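Local coordinates for probable transcriptional regulator, LysR family protein (Rhodococcus sp., PDB 2QL3) that probably acts as a DNA-binding transcriptional regulator of the LysR family, represented here by its C-terminal substrate-binding domain, at residues P13-T18 / L154-R159; V131-A136 / R147-T152. One frame throughout, in Å; residues are numbered along the deposited sequence.

Overall arrangement
Both contacts belong to the LysR substrate-binding domain, and strand 152-154 connects them: segment 147-152 of contact 2 ends where this strand begins, and segment 154-159 of contact 1 starts at its last residue. Their centres lie about 17 Å apart. The centre of contact 1 lies about 5 Å from that of the chain, where 13-18 of one alpha/beta half meets 154-159 of the other, consistent with the cleft that holds effectors in relatives. Contact 2, about 17 Å from the chain centre to its own centre, is internal to the second half. The phosphate at contact 2 probably comes from the crystallisation liquor and does not mark the cleft. Residues of both contacts also touch the second subunit.

Contact 1 of 2, residues P13-T18 / L154-R159; sequences PALGPT and LLQRPR
Gln156 reaches from one alpha/beta half of the periplasmic-binding-protein-like fold to Ala14, Leu15 and Thr18 of the other, consistent with a link across the cleft between the two halves, where relatives bind effectors. Its first torsion sets CG anti to the carbonyl carbon (chi1 -52°), and the chain then runs extended, carrying the amide to the loop between strand 5-11 and helix 20-30. Leu15 crosses this side chain at about a right angle, with Leu15 CD1 3.7 Å from Gln156 CD. Thr18 approaches at a slant, Thr18 OG1 lying 3.4 Å from Gln156 CD. The amide is probably built the wrong way round, so the 2.9 Å between Ala14 O and Gln156 OE1 and the 2.7 Å between Thr18 OG1 and Gln156 NE2 show proximity without settling donor and acceptor. Tyr61 of strand 57-61 lies against Ala14 and Leu15, while Tyr164 of the second subunit packs on Thr18. Within the loop the evidence is firmer: the hydroxyl Thr18 OG1 gives its proton to a lone pair of Ala14 O, in the carbonyl plane, 3.2 Å away at a C=O...OG1 angle of 136°.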
ATOM      1  N   PRO A  13       6.221   1.765   5.781  1.00 28.87           N
ATOM      2  CA  PRO A  13       5.055   1.044   5.228  1.00 29.79           C
ATOM      3  C   PRO A  13       5.312  -0.071   4.199  1.00 29.51           C
ATOM      4  O   PRO A  13       4.648  -1.086   4.275  1.00 31.22           O
ATOM      5  CB  PRO A  13       4.146   2.182   4.670  1.00 29.79           C
ATOM      6  CG  PRO A  13       4.531   3.396   5.563  1.00 31.40           C
ATOM      7  CD  PRO A  13       6.052   3.228   5.722  1.00 29.24           C
ATOM      8  N   ALA A  14       6.275   0.107   3.292  1.00 29.45           N
ATOM      9  CA  ALA A  14       6.659  -0.895   2.301  1.00 28.46           C
ATOM     10  C   ALA A  14       7.249  -2.172   2.903  1.00 28.35           C
ATOM     11  O   ALA A  14       7.346  -3.204   2.242  1.00 28.18           O
ATOM     12  CB  ALA A  14       7.649  -0.272   1.331  1.00 28.53           C
ATOM     13  N   LEU A  15       7.655  -2.096   4.153  1.00 26.82           N
ATOM     14  CA  LEU A  15       8.193  -3.233   4.872  1.00 26.89           C
ATOM     15  C   LEU A  15       7.066  -3.960   5.625  1.00 25.73           C
ATOM     16  O   LEU A  15       7.229  -5.126   6.006  1.00 25.08           O
ATOM     17  CB  LEU A  15       9.234  -2.719   5.868  1.00 27.30           C
ATOM     18  CG  LEU A  15      10.726  -2.818   5.514  1.00 28.77           C
ATOM     19  CD1 LEU A  15      11.035  -3.032   4.120  1.00 29.13           C
ATOM     20  CD2 LEU A  15      11.577  -1.696   6.120  1.00 26.13           C
ATOM     21  N   GLY A  16       5.956  -3.256   5.879  1.00 24.47           N
ATOM     22  CA  GLY A  16       4.817  -3.841   6.571  1.00 23.17           C
ATOM     23  C   GLY A  16       4.271  -5.151   6.024  1.00 24.15           C
ATOM     24  O   GLY A  16       4.045  -6.060   6.793  1.00 23.82           O
ATOM     25  N   PRO A  17       4.003  -5.262   4.687  1.00 25.00           N
ATOM     26  CA  PRO A  17       3.475  -6.568   4.128  1.00 26.11           C
ATOM     27  C   PRO A  17       4.512  -7.615   3.685  1.00 26.89           C
ATOM     28  O   PRO A  17       4.171  -8.746   3.407  1.00 25.51           O
ATOM     29  CB  PRO A  17       2.666  -6.137   2.907  1.00 26.01           C
ATOM     30  CG  PRO A  17       3.113  -4.728   2.585  1.00 23.49           C
ATOM     31  CD  PRO A  17       4.028  -4.196   3.662  1.00 25.10           C
ATOM     32  N   THR A  18       5.785  -7.235   3.653  1.00 28.42           N
ATOM     33  CA  THR A  18       6.791  -8.090   3.040  1.00 28.96           C
ATOM     34  C   THR A  18       7.607  -8.785   4.120  1.00 30.86           C
ATOM     35  O   THR A  18       7.802 -10.013   4.058  1.00 32.97           O
ATOM     36  CB  THR A  18       7.717  -7.305   2.106  1.00 27.35           C
ATOM     37  OG1 THR A  18       8.232  -6.184   2.816  1.00 26.28           O
ATOM     38  CG2 THR A  18       6.934  -6.731   0.953  1.00 28.40           C
ATOM     39  N   LEU A 154      12.254  -0.874  -7.650  1.00 30.77           N
ATOM     40  CA  LEU A 154      11.764  -1.302  -6.337  1.00 29.52           C
ATOM     41  C   LEU A 154      12.828  -2.105  -5.616  1.00 29.70           C
ATOM     42  O   LEU A 154      13.616  -2.844  -6.226  1.00 29.16           O
ATOM     43  CB  LEU A 154      10.474  -2.154  -6.471  1.00 29.81           C
ATOM     44  CG  LEU A 154       9.165  -1.501  -7.036  1.00 26.34           C
ATOM     45  CD1 LEU A 154       8.124  -2.551  -7.279  1.00 21.44           C
ATOM     46  CD2 LEU A 154       8.567  -0.298  -6.227  1.00 24.87           C
ATOM     47  N   LEU A 155      12.810  -1.976  -4.290  1.00 30.86           N
ATOM     48  CA  LEU A 155      13.789  -2.586  -3.404  1.00 31.36           C
ATOM     49  C   LEU A 155      13.287  -3.943  -2.937  1.00 31.11           C
ATOM     50  O   LEU A 155      14.040  -4.723  -2.350  1.00 31.24           O
ATOM     51  CB  LEU A 155      14.073  -1.674  -2.189  1.00 31.88           C
ATOM     52  CG  LEU A 155      15.113  -0.570  -2.419  1.00 36.03           C
ATOM     53  CD1 LEU A 155      16.477  -1.208  -2.458  1.00 41.67           C
ATOM     54  CD2 LEU A 155      14.927   0.159  -3.743  1.00 42.78           C
ATOM     55  N   GLN A 156      12.008  -4.199  -3.142  1.00 29.11           N
ATOM     56  CA  GLN A 156      11.491  -5.485  -2.767  1.00 29.76           C
ATOM     57  C   GLN A 156      10.605  -6.076  -3.849  1.00 28.45           C
ATOM     58  O   GLN A 156      10.090  -5.373  -4.719  1.00 27.86           O
ATOM     59  CB  GLN A 156      10.696  -5.373  -1.476  1.00 31.11           C
ATOM     60  CG  GLN A 156      11.455  -4.689  -0.334  1.00 33.97           C
ATOM     61  CD  GLN A 156      10.619  -4.673   0.865  1.00 40.80           C
ATOM     62  OE1 GLN A 156       9.945  -3.664   1.158  1.00 44.41           O
ATOM     63  NE2 GLN A 156      10.577  -5.813   1.554  1.00 38.42           N
ATOM     64  N   ARG A 157      10.398  -7.370  -3.738  1.00 27.47           N
ATOM     65  CA  ARG A 157       9.682  -8.127  -4.744  1.00 27.35           C
ATOM     66  C   ARG A 157       8.643  -9.039  -4.089  1.00 27.40           C
ATOM     67  O   ARG A 157       8.992 -10.071  -3.575  1.00 26.38           O
ATOM     68  CB  ARG A 157      10.655  -8.943  -5.600  1.00 26.79           C
ATOM     69  CG  ARG A 157       9.941  -9.995  -6.420  1.00 25.80           C
ATOM     70  CD  ARG A 157      10.291 -10.134  -7.842  1.00 32.33           C
ATOM     71  NE  ARG A 157      11.339 -11.094  -8.122  1.00 35.07           N
ATOM     72  CZ  ARG A 157      11.430 -11.889  -9.197  1.00 35.07           C
ATOM     73  NH1 ARG A 157      12.496 -12.667  -9.300  1.00 37.94           N
ATOM     74  NH2 ARG A 157      10.507 -11.967 -10.152  1.00 30.35           N
ATOM     75  N   PRO A 158       7.342  -8.665  -4.176  1.00 27.93           N
ATOM     76  CA  PRO A 158       6.260  -9.582  -3.775  1.00 27.55           C
ATOM     77  C   PRO A 158       6.441 -10.962  -4.373  1.00 27.58           C
ATOM     78  O   PRO A 158       6.873 -11.099  -5.527  1.00 28.27           O
ATOM     79  CB  PRO A 158       5.000  -8.907  -4.318  1.00 26.14           C
ATOM     80  CG  PRO A 158       5.353  -7.434  -4.242  1.00 27.49           C
ATOM     81  CD  PRO A 158       6.821  -7.362  -4.648  1.00 26.90           C
ATOM     82  N   ARG A 159       6.067 -11.980  -3.614  1.00 27.56           N
ATOM     83  CA  ARG A 159       6.320 -13.360  -4.050  1.00 27.77           C
ATOM     84  C   ARG A 159       5.674 -13.800  -5.355  1.00 26.97           C
ATOM     85  O   ARG A 159       6.241 -14.662  -6.059  1.00 27.70           O
ATOM     86  CB  ARG A 159       6.019 -14.368  -2.924  1.00 28.75           C
ATOM     87  CG  ARG A 159       7.246 -15.308  -2.701  1.00 34.18           C
ATOM     88  CD  ARG A 159       7.401 -15.889  -1.294  1.00 35.99           C
ATOM     89  NE  ARG A 159       8.595 -15.436  -0.577  1.00 39.81           N
ATOM     90  CZ  ARG A 159       8.612 -15.128   0.726  1.00 43.43           C
ATOM     91  NH1 ARG A 159       7.500 -15.193   1.449  1.00 41.43           N
ATOM     92  NH2 ARG A 159       9.740 -14.733   1.319  1.00 47.33           N
TER

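Contact 2 of 2, residues V131-A136 / R147-T152; sequences VAYRTA and RGLGWT. With PO4 (phosphate ion), chain M.
Ala132 and Tyr133 face Leu149 across backbones whose nearest CA atoms, Ala132 CA and Gly150 CA, are 7.3 Å apart, at a point where the first segment turns a corner at Ala132. Tyr133 and Leu149 carry most of the contact, their side chains crossing at about a right angle. Leu149 CD2 sits above the plane of the phenol ring, off centre and past its rim on the side of CE2 and OH, 3.9 Å from Tyr133 CE2 and 4.0 Å from Tyr133 OH. Leu149 O, by contrast, meets the ring at its edge and in its plane, 3.9 Å from Tyr133 CD2. The tyrosine ring reaches this position because CG stands beside the backbone N and anti to the carbonyl carbon (chi1 -59°). Ala132 CB adds a looser approach, 4.3 Å from Leu149 O. Phe144 of helix 138-147 also touches Leu149 and meets the Tyr133 ring edge-to-face; from the second subunit, Phe38 packs on Tyr133 and Pro21 on Leu149. Just before the corner, Val131 N donates to phosphate O4 at 2.8 Å with an N-H...O angle of 167°. Gly148, with positive phi, ends helix 138-147 in a Schellman motif, bringing Leu149 back against strand 131-135. That strand closes a beta-alpha-beta crossover, parallel to 106-109 and joined to it through helix 114-125, as befits the alpha/beta fold of LysR substrate-binding domains.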
ATOM      1  N   VAL A 131       9.418  11.462 -14.880  1.00 28.90           N
ATOM      2  CA  VAL A 131       8.437  10.886 -13.967  1.00 28.54           C
ATOM      3  C   VAL A 131       7.054  11.308 -14.470  1.00 29.09           C
ATOM      4  O   VAL A 131       6.680  12.510 -14.481  1.00 29.70           O
ATOM      5  CB  VAL A 131       8.703  11.289 -12.502  1.00 28.84           C
ATOM      6  CG1 VAL A 131       7.706  10.616 -11.548  1.00 27.75           C
ATOM      7  CG2 VAL A 131      10.132  10.920 -12.108  1.00 29.00           C
ATOM      8  N   ALA A 132       6.367  10.318 -15.013  1.00 28.00           N
ATOM      9  CA  ALA A 132       4.975  10.430 -15.475  1.00 28.08           C
ATOM     10  C   ALA A 132       3.989  10.341 -14.305  1.00 28.79           C
ATOM     11  O   ALA A 132       2.905  10.973 -14.334  1.00 31.01           O
ATOM     12  CB  ALA A 132       4.686   9.325 -16.485  1.00 27.91           C
ATOM     13  N   TYR A 133       4.329   9.558 -13.284  1.00 28.08           N
ATOM     14  CA  TYR A 133       3.439   9.361 -12.148  1.00 27.36           C
ATOM     15  C   TYR A 133       4.255   9.134 -10.882  1.00 28.05           C
ATOM     16  O   TYR A 133       5.289   8.499 -10.920  1.00 26.56           O
ATOM     17  CB  TYR A 133       2.451   8.177 -12.363  1.00 28.02           C
ATOM     18  CG  TYR A 133       1.573   8.338 -13.571  1.00 27.65           C
ATOM     19  CD1 TYR A 133       0.446   9.168 -13.530  1.00 28.79           C
ATOM     20  CD2 TYR A 133       1.908   7.709 -14.790  1.00 28.68           C
ATOM     21  CE1 TYR A 133      -0.361   9.375 -14.684  1.00 28.91           C
ATOM     22  CE2 TYR A 133       1.111   7.897 -15.961  1.00 28.86           C
ATOM     23  CZ  TYR A 133      -0.033   8.729 -15.870  1.00 30.33           C
ATOM     24  OH  TYR A 133      -0.839   8.933 -16.960  1.00 31.54           O
ATOM     25  N   ARG A 134       3.755   9.657  -9.769  1.00 28.54           N
ATOM     26  CA  ARG A 134       4.402   9.564  -8.485  1.00 30.73           C
ATOM     27  C   ARG A 134       3.351   9.051  -7.500  1.00 29.61           C
ATOM     28  O   ARG A 134       2.138   9.357  -7.643  1.00 27.93           O
ATOM     29  CB  ARG A 134       4.929  10.973  -8.131  1.00 30.32           C
ATOM     30  CG  ARG A 134       5.467  11.150  -6.775  1.00 36.37           C
ATOM     31  CD  ARG A 134       5.820  12.656  -6.561  1.00 37.10           C
ATOM     32  NE  ARG A 134       6.727  13.166  -7.607  1.00 45.39           N
ATOM     33  CZ  ARG A 134       8.056  13.318  -7.488  1.00 48.03           C
ATOM     34  NH1 ARG A 134       8.741  13.796  -8.530  1.00 46.94           N
ATOM     35  NH2 ARG A 134       8.701  13.011  -6.347  1.00 47.14           N
ATOM     36  N   THR A 135       3.792   8.190  -6.569  1.00 29.81           N
ATOM     37  CA  THR A 135       2.912   7.578  -5.542  1.00 29.19           C
ATOM     38  C   THR A 135       3.745   7.170  -4.314  1.00 29.74           C
ATOM     39  O   THR A 135       4.914   6.758  -4.429  1.00 31.20           O
ATOM     40  CB  THR A 135       2.165   6.311  -6.079  1.00 30.36           C
ATOM     41  OG1 THR A 135       1.455   5.680  -4.997  1.00 29.03           O
ATOM     42  CG2 THR A 135       3.159   5.269  -6.646  1.00 28.33           C
ATOM     43  N   ALA A 136       3.192   7.275  -3.124  1.00 29.62           N
ATOM     44  CA  ALA A 136       3.908   6.684  -1.975  1.00 31.09           C
ATOM     45  C   ALA A 136       3.466   5.232  -1.676  1.00 30.93           C
ATOM     46  O   ALA A 136       3.989   4.583  -0.755  1.00 31.56           O
ATOM     47  CB  ALA A 136       3.784   7.587  -0.706  1.00 31.32           C
ATOM     48  N   ARG A 147       0.011  -2.274 -15.706  1.00 26.75           N
ATOM     49  CA  ARG A 147      -0.929  -1.727 -16.676  1.00 26.71           C
ATOM     50  C   ARG A 147      -0.275  -0.960 -17.867  1.00 27.14           C
ATOM     51  O   ARG A 147      -0.912  -0.728 -18.842  1.00 28.64           O
ATOM     52  CB  ARG A 147      -2.012  -0.882 -15.940  1.00 25.78           C
ATOM     53  CG  ARG A 147      -3.023  -0.234 -16.845  1.00 27.23           C
ATOM     54  CD  ARG A 147      -3.892  -1.231 -17.656  1.00 27.18           C
ATOM     55  NE  ARG A 147      -4.720  -2.069 -16.779  1.00 31.59           N
ATOM     56  CZ  ARG A 147      -5.742  -2.832 -17.175  1.00 31.18           C
ATOM     57  NH1 ARG A 147      -6.100  -2.888 -18.453  1.00 31.69           N
ATOM     58  NH2 ARG A 147      -6.439  -3.529 -16.284  1.00 30.33           N
ATOM     59  N   GLY A 148       0.995  -0.599 -17.797  1.00 27.74           N
ATOM     60  CA  GLY A 148       1.662  -0.008 -18.937  1.00 27.38           C
ATOM     61  C   GLY A 148       1.937   1.481 -18.797  1.00 27.70           C
ATOM     62  O   GLY A 148       2.344   2.108 -19.769  1.00 28.02           O
ATOM     63  N   LEU A 149       1.717   2.056 -17.604  1.00 25.84           N
ATOM     64  CA  LEU A 149       1.876   3.505 -17.408  1.00 24.99           C
ATOM     65  C   LEU A 149       3.330   3.983 -17.201  1.00 25.97           C
ATOM     66  O   LEU A 149       3.605   5.206 -17.182  1.00 27.52           O
ATOM     67  CB  LEU A 149       0.980   3.940 -16.224  1.00 25.38           C
ATOM     68  CG  LEU A 149      -0.526   3.821 -16.428  1.00 21.38           C
ATOM     69  CD1 LEU A 149      -1.220   3.984 -15.085  1.00 20.97           C
ATOM     70  CD2 LEU A 149      -0.985   4.940 -17.352  1.00 25.09           C
ATOM     71  N   GLY A 150       4.253   3.041 -17.005  1.00 23.80           N
ATOM     72  CA  GLY A 150       5.675   3.306 -17.118  1.00 23.04           C
ATOM     73  C   GLY A 150       6.524   2.154 -16.522  1.00 24.53           C
ATOM     74  O   GLY A 150       6.070   1.037 -16.442  1.00 23.98           O
ATOM     75  N   TRP A 151       7.785   2.428 -16.186  1.00 24.04           N
ATOM     76  CA  TRP A 151       8.658   1.458 -15.557  1.00 25.29           C
ATOM     77  C   TRP A 151       8.923   1.973 -14.147  1.00 24.66           C
ATOM     78  O   TRP A 151       8.844   3.193 -13.906  1.00 24.18           O
ATOM     79  CB  TRP A 151       9.975   1.321 -16.357  1.00 24.94           C
ATOM     80  CG  TRP A 151      10.795   2.598 -16.510  1.00 23.27           C
ATOM     81  CD1 TRP A 151      10.704   3.514 -17.532  1.00 24.26           C
ATOM     82  CD2 TRP A 151      11.813   3.083 -15.634  1.00 23.99           C
ATOM     83  NE1 TRP A 151      11.605   4.528 -17.342  1.00 25.33           N
ATOM     84  CE2 TRP A 151      12.292   4.298 -16.180  1.00 23.57           C
ATOM     85  CE3 TRP A 151      12.369   2.615 -14.426  1.00 26.25           C
ATOM     86  CZ2 TRP A 151      13.304   5.044 -15.579  1.00 26.19           C
ATOM     87  CZ3 TRP A 151      13.390   3.353 -13.839  1.00 26.38           C
ATOM     88  CH2 TRP A 151      13.851   4.557 -14.418  1.00 24.17           C
ATOM     89  N   THR A 152       9.279   1.085 -13.223  1.00 26.38           N
ATOM     90  CA  THR A 152       9.739   1.553 -11.933  1.00 27.05           C
ATOM     91  C   THR A 152      11.011   0.881 -11.454  1.00 28.86           C
ATOM     92  O   THR A 152      11.545  -0.013 -12.092  1.00 29.94           O
ATOM     93  CB  THR A 152       8.627   1.509 -10.831  1.00 27.26           C
ATOM     94  OG1 THR A 152       8.989   2.419  -9.772  1.00 29.34           O
ATOM     95  CG2 THR A 152       8.383   0.056 -10.278  1.00 26.16           C
TER
HETATM   96  P   PO4 M1615       9.803  15.328 -14.310  1.00 72.70           P
HETATM   97  O1  PO4 M1615      10.748  16.340 -13.663  1.00 72.84           O
HETATM   98  O2  PO4 M1615       8.758  14.961 -13.276  1.00 73.69           O
HETATM   99  O3  PO4 M1615       9.150  15.898 -15.572  1.00 71.71           O
HETATM  100  O4  PO4 M1615      10.522  14.059 -14.715  1.00 71.31           O